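Local coordinates for transcriptional regulatory protein RcsB (Salmonella typhimurium, PDB 5O8Z) that acts as the DNA-binding response regulator of the Rcs two-component signalling system, probably controlling transcription of numerous genes with or without RcsA, at residues N3-I8 with N30-F35. Sequence-based numbering, arbitrary orientation.
Sequences NMNVII and NVVGEF
M4 and N30 open the hydrogen-bond ladder between two neighbouring parallel strands of the CheY-like receiver fold: N30 N donates to M4 O (2.9 Å), and N30 O in turn accepts from V6 N. Further along, V32 N reaches V6 O, I8 N reaches G33 O (3.0 Å) in a nearly straight bond, and F35 N closes on I8 O. Segment 30-35 takes three steps where 3-8 takes two, from the V6–V31 pair to the I8–E34 pair; V32 and G33 together lie opposite I7 in a beta bulge, with V32 leaving the extended conformation (psi -2°).

A side-chain rung reinforces the start of the ladder. N30 ND2 bonds N5 OD1 (3.0 Å), the acceptor lying in the N30 amide plane while the donor sits above the N5 carbonyl plane, and the two amide planes are 66° apart. N30 holds its CG anti to the backbone N (chi1 -175°), which lays its amide alongside that of N5. The other end of N5, ND2, makes a weak hydrogen bond to D49 O.

Strand 29-35 is an outer strand of the sheet within the chain, joined to strand 4-9 through helix 13-23 in a beta-alpha-beta crossover. On the face under that helix, I8 CD1 meets V31 CG1 at 3.9 Å, crossing it at about a right angle; I8 also packs on L16 and I19, and E34 forms a salt bridge with R20. Strand 4-9 leads on toward D11 of the magnesium site, the ion lying about 11 Å from the I8 side chain.

The other face carries N5 and I7, and the V32 methyls reach both: CG1 rests 3.6 Å from N5 OD1, and CG2 touches I7 CG1. I7 and F35 both pack on L41 of helix 38-44, and I7 CG2 meets the edge of the F35 ring, 4.0 Å from F35 CD2.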
loop_
_atom_site.group_PDB
_atom_site.type_symbol
_atom_site.label_atom_id
_atom_site.label_comp_id
_atom_site.label_asym_id
_atom_site.label_seq_id
_atom_site.Cartn_x
_atom_site.Cartn_y
_atom_site.Cartn_z
ATOM N N ASN B 3 -3.337 -29.588 11.867
ATOM C CA ASN B 3 -2.723 -28.282 12.128
ATOM C C ASN B 3 -2.009 -27.782 10.879
ATOM O O ASN B 3 -1.494 -28.566 10.080
ATOM C CB ASN B 3 -1.746 -28.297 13.323
ATOM C CG ASN B 3 -2.380 -27.785 14.608
ATOM O OD1 ASN B 3 -1.843 -26.887 15.270
ATOM N ND2 ASN B 3 -3.535 -28.341 14.956
ATOM N N MET B 4 -2.009 -26.466 10.725
ATOM C CA MET B 4 -1.339 -25.803 9.630
ATOM C C MET B 4 -0.341 -24.841 10.243
ATOM O O MET B 4 -0.732 -23.929 10.977
ATOM C CB MET B 4 -2.351 -25.033 8.766
ATOM C CG MET B 4 -2.618 -25.641 7.393
ATOM S SD MET B 4 -3.895 -24.747 6.455
ATOM C CE MET B 4 -3.480 -23.033 6.766
ATOM N N ASN B 5 0.939 -25.054 9.940
ATOM C CA ASN B 5 2.012 -24.139 10.322
ATOM C C ASN B 5 2.147 -23.036 9.292
ATOM O O ASN B 5 2.293 -23.310 8.098
ATOM C CB ASN B 5 3.327 -24.888 10.482
ATOM C CG ASN B 5 3.310 -25.819 11.687
ATOM O OD1 ASN B 5 2.734 -25.490 12.723
ATOM N ND2 ASN B 5 3.929 -26.981 11.549
ATOM N N VAL B 6 2.129 -21.799 9.772
ATOM C CA VAL B 6 1.990 -20.633 8.918
ATOM C C VAL B 6 3.179 -19.697 9.082
ATOM O O VAL B 6 3.573 -19.352 10.196
ATOM C CB VAL B 6 0.673 -19.873 9.216
ATOM C CG1 VAL B 6 0.544 -18.636 8.341
ATOM C CG2 VAL B 6 -0.514 -20.791 8.965
ATOM N N ILE B 7 3.737 -19.299 7.944
ATOM C CA ILE B 7 4.721 -18.227 7.885
ATOM C C ILE B 7 4.019 -16.999 7.321
ATOM O O ILE B 7 3.293 -17.091 6.344
ATOM C CB ILE B 7 5.929 -18.615 7.009
ATOM C CG1 ILE B 7 6.767 -19.645 7.773
ATOM C CG2 ILE B 7 6.783 -17.393 6.666
ATOM C CD1 ILE B 7 8.040 -20.088 7.076
ATOM N N ILE B 8 4.266 -15.860 7.946
ATOM C CA ILE B 8 3.727 -14.583 7.502
ATOM C C ILE B 8 4.862 -13.676 7.099
ATOM O O ILE B 8 5.869 -13.590 7.795
ATOM C CB ILE B 8 2.945 -13.902 8.617
ATOM C CG1 ILE B 8 1.828 -14.807 9.138
ATOM C CG2 ILE B 8 2.319 -12.623 8.092
ATOM C CD1 ILE B 8 1.272 -14.352 10.489
ATOM N N ASN B 30 -1.089 -22.398 13.372
ATOM C CA ASN B 30 0.079 -22.119 14.191
ATOM C C ASN B 30 1.077 -21.260 13.396
ATOM O O ASN B 30 1.534 -21.649 12.330
ATOM C CB ASN B 30 0.726 -23.433 14.602
ATOM C CG ASN B 30 1.887 -23.243 15.549
ATOM O OD1 ASN B 30 1.760 -22.602 16.598
ATOM N ND2 ASN B 30 3.023 -23.828 15.203
ATOM N N VAL B 31 1.418 -20.097 13.938
ATOM C CA VAL B 31 2.385 -19.199 13.316
ATOM C C VAL B 31 3.812 -19.527 13.803
ATOM O O VAL B 31 4.185 -19.224 14.930
ATOM C CB VAL B 31 2.045 -17.718 13.580
ATOM C CG1 VAL B 31 3.083 -16.811 12.926
ATOM C CG2 VAL B 31 0.649 -17.400 13.061
ATOM N N VAL B 32 4.596 -20.122 12.912
ATOM C CA VAL B 32 5.974 -20.525 13.190
ATOM C C VAL B 32 7.037 -19.496 12.758
ATOM O O VAL B 32 8.227 -19.744 12.953
ATOM C CB VAL B 32 6.277 -21.889 12.524
ATOM C CG1 VAL B 32 5.277 -22.936 12.998
ATOM C CG2 VAL B 32 6.299 -21.810 10.993
ATOM N N GLY B 33 6.632 -18.371 12.141
ATOM C CA GLY B 33 7.593 -17.346 11.729
ATOM C C GLY B 33 6.968 -16.094 11.112
ATOM O O GLY B 33 5.957 -16.192 10.426
ATOM N N GLU B 34 7.569 -14.937 11.400
ATOM C CA GLU B 34 7.177 -13.640 10.865
ATOM C C GLU B 34 8.402 -12.972 10.263
ATOM O O GLU B 34 9.420 -12.877 10.939
ATOM C CB GLU B 34 6.700 -12.717 11.981
ATOM C CG GLU B 34 5.299 -12.942 12.487
ATOM C CD GLU B 34 5.098 -12.259 13.826
ATOM O OE1 GLU B 34 5.001 -13.016 14.837
ATOM O OE2 GLU B 34 5.072 -10.988 13.868
ATOM N N PHE B 35 8.309 -12.483 9.031
ATOM C CA PHE B 35 9.446 -11.834 8.378
ATOM C C PHE B 35 9.027 -10.565 7.644
ATOM O O PHE B 35 7.891 -10.461 7.173
ATOM C CB PHE B 35 10.146 -12.846 7.464
ATOM C CG PHE B 35 10.558 -14.106 8.202
ATOM C CD1 PHE B 35 11.504 -14.036 9.217
ATOM C CD2 PHE B 35 9.943 -15.332 7.945
ATOM C CE1 PHE B 35 11.861 -15.172 9.946
ATOM C CE2 PHE B 35 10.296 -16.463 8.665
ATOM C CZ PHE B 35 11.248 -16.379 9.677
#